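Local coordinates for protein 2,3-dihydroxybenzoate-AMP ligase (Mycobacterium smegmatis, PDB 5KEI) that belongs to the ANL clan of AMP-binding enzymes, with a large N-terminal part and a small C-terminal domain, at residues 545-549 / 550-554; 459-463 / 464-468. One frame throughout, in Å; residues are numbered along the deposited sequence.

Contact 1: 545-549 / 550-554; sequences GKIDK and KAIVR
Asp548, in the GKIDKK sequence of residues 545-550, which probably corresponds to the A10 motif of ANL enzymes, meets Ala551 at the N-cap of the last helix, 549-553. Asp548 is also the centre of an inverse gamma turn, which bends the incoming loop into the helix. The tight part gathers round its backbone O. Ile552 N donates to this oxygen at 3.1 Å, in the carbonyl plane and fairly straight (155° at the hydrogen), while Ala551 N adds only a weak bond. The same oxygen has the methyl CB of Ala551 3.2 Å away and Ile552 CG1 at 3.4 Å. The carboxylate leans over the same alanine methyl: CG lies anti to the backbone N (chi1 -169°), which sets OD2 3.3 Å from Ala551 CB. On the side facing strand 482-492, Ile552 reaches back with an extended chain, and its CD1 meets Ile547 CG2 at 3.6 Å, the two side chains crossing at a slant. Ile552 is buried; it and Ile547 both rest on Ala486 of that strand, and Ile552 also touches Val488 and Pro540. The solvent side is looser. Lys550 bends its chain away from the loop, and the guanidinium of Arg554, just past the helix, stays 5.7 Å from the Asp548 carboxylate (NH1 to OD2), too far for a salt bridge. Lys549 behaves differently: its extended chain carries NZ to salt bridges with Asp458 and Glu473 and to a hydrogen bond with Ala487 O, tying the helix start to strand 482-492 and helix 469-477. One turn on, Val553 N gives a hydrogen bond to Lys549 O at 2.9 Å, and Val553 CG2 sits 3.5 Å from that same oxygen.

Contact 2: 459-463 / 464-468; sequences VIVRG and GENVS
With CG1 set between its backbone N and carbonyl carbon (chi1 51°), Val459 turns CG2 across to the neighbouring strand, where it lies 4.0 Å from Asn466 CB. Asn466 places CG anti to its carbonyl carbon (chi1 -62°), bringing the amide oxygen OD1 alongside Val461 CG2 at 3.9 Å. These three side chains run side by side on the exposed face, in light van der Waals contact. The other face carries Ile460, Val467, Arg462 and Glu465. There Ile460 and Val467 are buried, both packing on Ile499 of strand 498-505, and Ile460 reaches Ala487 and Ala489 as well. Arg462 leads its guanidinium away from the pair to a salt bridge between NH2 and Asp531. Backbone bonds hold the strands together in two reciprocal pairs. Between Ile460 and Val467, Ile460 N gives to Val467 O at 2.7 Å, close to the axis of that carbonyl, and Val467 N returns a bond to Ile460 O at 2.9 Å. Nearer the turn, Arg462 N binds Glu465 O at 3.0 Å, whereas Glu465 N approaches Arg462 O at 3.2 Å from above the carbonyl plane. Gly463 takes positive phi (63°) at the first corner, a conformation that glycine adopts easily, and Gly464 fills the second. At the open end Ser468, still paired with Val459, is the N-cap of helix 469-477, its OG making a weak hydrogen bond with Asp471 N. The whole is a beta hairpin with a two-residue loop, closed by a type II' turn, and probably corresponds to the A8 motif of ANL enzymes.

Contact 2 comes first along the chain and contact 1 lies close to the C-terminus, yet the two are neighbours in the small C-terminal domain, on the same side of the chain's centre. Their centres lie 18 Å apart and their nearest atoms about 6 Å, so they do not touch directly. Strand 482-492 lies against both: the hairpin packs on its Ala487 and Ala489, the final helix on its Ala486 and Val488. Lys549 adds a polar link, since its partners are Asp458, immediately before the hairpin, and Glu473, on the helix that follows it. The last helix is thereby tied to both flanks of the hairpin.

Contact 1: 545-549 / 550-554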
loop_
_atom_site.group_PDB
_atom_site.type_symbol
_atom_site.label_atom_id
_atom_site.label_comp_id
_atom_site.label_asym_id
_atom_site.label_seq_id
_atom_site.Cartn_x
_atom_site.Cartn_y
_atom_site.Cartn_z
ATOM N N GLY A 545 19.656 3.379 10.933
ATOM C CA GLY A 545 18.957 4.635 10.720
ATOM C C GLY A 545 17.927 4.938 11.784
ATOM O O GLY A 545 17.403 6.052 11.867
ATOM N N LYS A 546 17.635 3.931 12.598
ATOM C CA LYS A 546 16.717 4.081 13.712
ATOM C C LYS A 546 17.359 4.996 14.768
ATOM O O LYS A 546 18.563 4.914 15.032
ATOM C CB LYS A 546 16.359 2.702 14.278
ATOM C CG LYS A 546 15.920 2.686 15.713
ATOM C CD LYS A 546 15.869 1.257 16.245
ATOM C CE LYS A 546 16.233 1.205 17.730
ATOM N NZ LYS A 546 16.063 -0.159 18.311
ATOM N N ILE A 547 16.560 5.894 15.330
ATOM C CA ILE A 547 17.050 6.854 16.303
ATOM C C ILE A 547 17.761 6.112 17.429
ATOM O O ILE A 547 17.242 5.115 17.921
ATOM C CB ILE A 547 15.890 7.717 16.854
ATOM C CG1 ILE A 547 15.182 8.443 15.696
ATOM C CG2 ILE A 547 16.403 8.695 17.894
ATOM C CD1 ILE A 547 13.961 9.271 16.107
ATOM N N ASP A 548 18.966 6.556 17.795
ATOM C CA ASP A 548 19.732 5.896 18.865
ATOM C C ASP A 548 19.345 6.460 20.236
ATOM O O ASP A 548 20.019 7.333 20.773
ATOM C CB ASP A 548 21.245 6.046 18.630
ATOM C CG ASP A 548 22.082 5.151 19.557
ATOM O OD1 ASP A 548 21.501 4.420 20.393
ATOM O OD2 ASP A 548 23.328 5.159 19.429
ATOM N N LYS A 549 18.256 5.945 20.792
ATOM C CA LYS A 549 17.649 6.525 21.978
ATOM C C LYS A 549 18.469 6.266 23.232
ATOM O O LYS A 549 18.496 7.095 24.136
ATOM C CB LYS A 549 16.228 5.991 22.162
ATOM C CG LYS A 549 15.277 6.404 21.055
ATOM C CD LYS A 549 13.854 5.985 21.351
ATOM C CE LYS A 549 12.871 6.702 20.428
ATOM N NZ LYS A 549 11.454 6.349 20.755
ATOM N N LYS A 550 19.136 5.121 23.287
ATOM C CA LYS A 550 19.985 4.806 24.421
ATOM C C LYS A 550 21.101 5.838 24.491
ATOM O O LYS A 550 21.579 6.183 25.569
ATOM C CB LYS A 550 20.550 3.387 24.306
ATOM C CG LYS A 550 19.614 2.423 23.588
ATOM C CD LYS A 550 19.988 0.957 23.813
ATOM C CE LYS A 550 19.400 0.407 25.111
ATOM N NZ LYS A 550 17.907 0.310 25.079
ATOM N N ALA A 551 21.497 6.341 23.328
ATOM C CA ALA A 551 22.523 7.366 23.250
ATOM C C ALA A 551 21.969 8.715 23.691
ATOM O O ALA A 551 22.634 9.455 24.417
ATOM C CB ALA A 551 23.074 7.457 21.842
ATOM N N ILE A 552 20.755 9.029 23.243
ATOM C CA ILE A 552 20.079 10.267 23.632
ATOM C C ILE A 552 19.880 10.322 25.153
ATOM O O ILE A 552 19.965 11.395 25.753
ATOM C CB ILE A 552 18.715 10.422 22.908
ATOM C CG1 ILE A 552 18.913 10.506 21.392
ATOM C CG2 ILE A 552 17.965 11.648 23.397
ATOM C CD1 ILE A 552 17.629 10.749 20.623
ATOM N N VAL A 553 19.638 9.167 25.773
ATOM C CA VAL A 553 19.555 9.087 27.230
ATOM C C VAL A 553 20.888 9.482 27.877
ATOM O O VAL A 553 20.938 10.440 28.654
ATOM C CB VAL A 553 19.156 7.687 27.710
ATOM C CG1 VAL A 553 19.487 7.521 29.184
ATOM C CG2 VAL A 553 17.681 7.448 27.478
ATOM N N ARG A 554 21.970 8.775 27.538
ATOM C CA ARG A 554 23.310 9.124 28.032
ATOM C C ARG A 554 23.787 10.489 27.512
ATOM O O ARG A 554 24.929 10.643 27.076
ATOM C CB ARG A 554 24.343 8.054 27.657
ATOM C CG ARG A 554 23.945 6.608 27.933
ATOM C CD ARG A 554 24.808 5.626 27.121
ATOM N NE ARG A 554 26.110 6.185 26.735
ATOM C CZ ARG A 554 26.551 6.276 25.479
ATOM N NH1 ARG A 554 25.801 5.838 24.475
ATOM N NH2 ARG A 554 27.747 6.806 25.220
#

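Contact 2: 459-463 / 464-468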
loop_
_atom_site.group_PDB
_atom_site.type_symbol
_atom_site.label_atom_id
_atom_site.label_comp_id
_atom_site.label_asym_id
_atom_site.label_seq_id
_atom_site.Cartn_x
_atom_site.Cartn_y
_atom_site.Cartn_z
ATOM N N VAL A 459 8.007 1.301 24.390
ATOM C CA VAL A 459 7.104 1.717 25.447
ATOM C C VAL A 459 7.808 2.493 26.552
ATOM O O VAL A 459 8.876 2.095 27.033
ATOM C CB VAL A 459 6.387 0.503 26.065
ATOM C CG1 VAL A 459 7.393 -0.572 26.462
ATOM C CG2 VAL A 459 5.562 0.933 27.258
ATOM N N ILE A 460 7.206 3.614 26.936
ATOM C CA ILE A 460 7.650 4.377 28.103
ATOM C C ILE A 460 6.667 4.208 29.250
ATOM O O ILE A 460 5.474 4.509 29.104
ATOM C CB ILE A 460 7.773 5.865 27.802
ATOM C CG1 ILE A 460 8.647 6.083 26.558
ATOM C CG2 ILE A 460 8.296 6.599 29.052
ATOM C CD1 ILE A 460 8.727 7.529 26.094
ATOM N N VAL A 461 7.155 3.722 30.386
ATOM C CA VAL A 461 6.273 3.474 31.523
ATOM C C VAL A 461 6.177 4.743 32.378
ATOM O O VAL A 461 6.991 4.978 33.263
ATOM C CB VAL A 461 6.748 2.248 32.354
ATOM C CG1 VAL A 461 5.798 1.972 33.506
ATOM C CG2 VAL A 461 6.807 1.028 31.463
ATOM N N ARG A 462 5.183 5.570 32.069
ATOM C CA ARG A 462 5.016 6.861 32.716
ATOM C C ARG A 462 3.818 6.861 33.658
ATOM O O ARG A 462 2.679 6.997 33.216
ATOM C CB ARG A 462 4.839 7.972 31.678
ATOM C CG ARG A 462 4.621 9.309 32.322
ATOM C CD ARG A 462 4.091 10.398 31.413
ATOM N NE ARG A 462 4.273 11.687 32.086
ATOM C CZ ARG A 462 3.394 12.244 32.921
ATOM N NH1 ARG A 462 2.232 11.659 33.184
ATOM N NH2 ARG A 462 3.682 13.400 33.491
ATOM N N GLY A 463 4.082 6.740 34.956
ATOM C CA GLY A 463 3.016 6.552 35.917
ATOM C C GLY A 463 2.304 5.242 35.639
ATOM O O GLY A 463 2.936 4.214 35.393
ATOM N N GLY A 464 0.979 5.277 35.666
ATOM C CA GLY A 464 0.194 4.078 35.433
ATOM C C GLY A 464 -0.119 3.862 33.962
ATOM O O GLY A 464 -0.912 2.987 33.611
ATOM N N GLU A 465 0.505 4.664 33.103
ATOM C CA GLU A 465 0.310 4.540 31.669
ATOM C C GLU A 465 1.500 3.885 31.012
ATOM O O GLU A 465 2.648 4.152 31.365
ATOM C CB GLU A 465 0.061 5.897 31.025
ATOM C CG GLU A 465 -1.224 6.558 31.492
ATOM C CD GLU A 465 -2.456 5.704 31.243
ATOM O OE1 GLU A 465 -2.511 5.033 30.181
ATOM O OE2 GLU A 465 -3.372 5.730 32.101
ATOM N N ASN A 466 1.199 3.002 30.069
ATOM C CA ASN A 466 2.191 2.423 29.186
ATOM C C ASN A 466 2.112 3.179 27.870
ATOM O O ASN A 466 1.273 2.882 27.019
ATOM C CB ASN A 466 1.942 0.925 29.003
ATOM C CG ASN A 466 2.058 0.156 30.313
ATOM O OD1 ASN A 466 3.156 -0.212 30.731
ATOM N ND2 ASN A 466 0.925 -0.055 30.987
ATOM N N VAL A 467 2.959 4.193 27.731
ATOM C CA VAL A 467 2.875 5.097 26.597
ATOM C C VAL A 467 3.733 4.597 25.442
ATOM O O VAL A 467 4.878 4.185 25.646
ATOM C CB VAL A 467 3.319 6.523 26.989
ATOM C CG1 VAL A 467 3.226 7.460 25.793
ATOM C CG2 VAL A 467 2.474 7.032 28.149
ATOM N N SER A 468 3.181 4.623 24.233
ATOM C CA SER A 468 3.969 4.290 23.051
ATOM C C SER A 468 4.764 5.505 22.589
ATOM O O SER A 468 4.186 6.542 22.266
ATOM C CB SER A 468 3.077 3.788 21.913
ATOM O OG SER A 468 3.848 3.559 20.748
#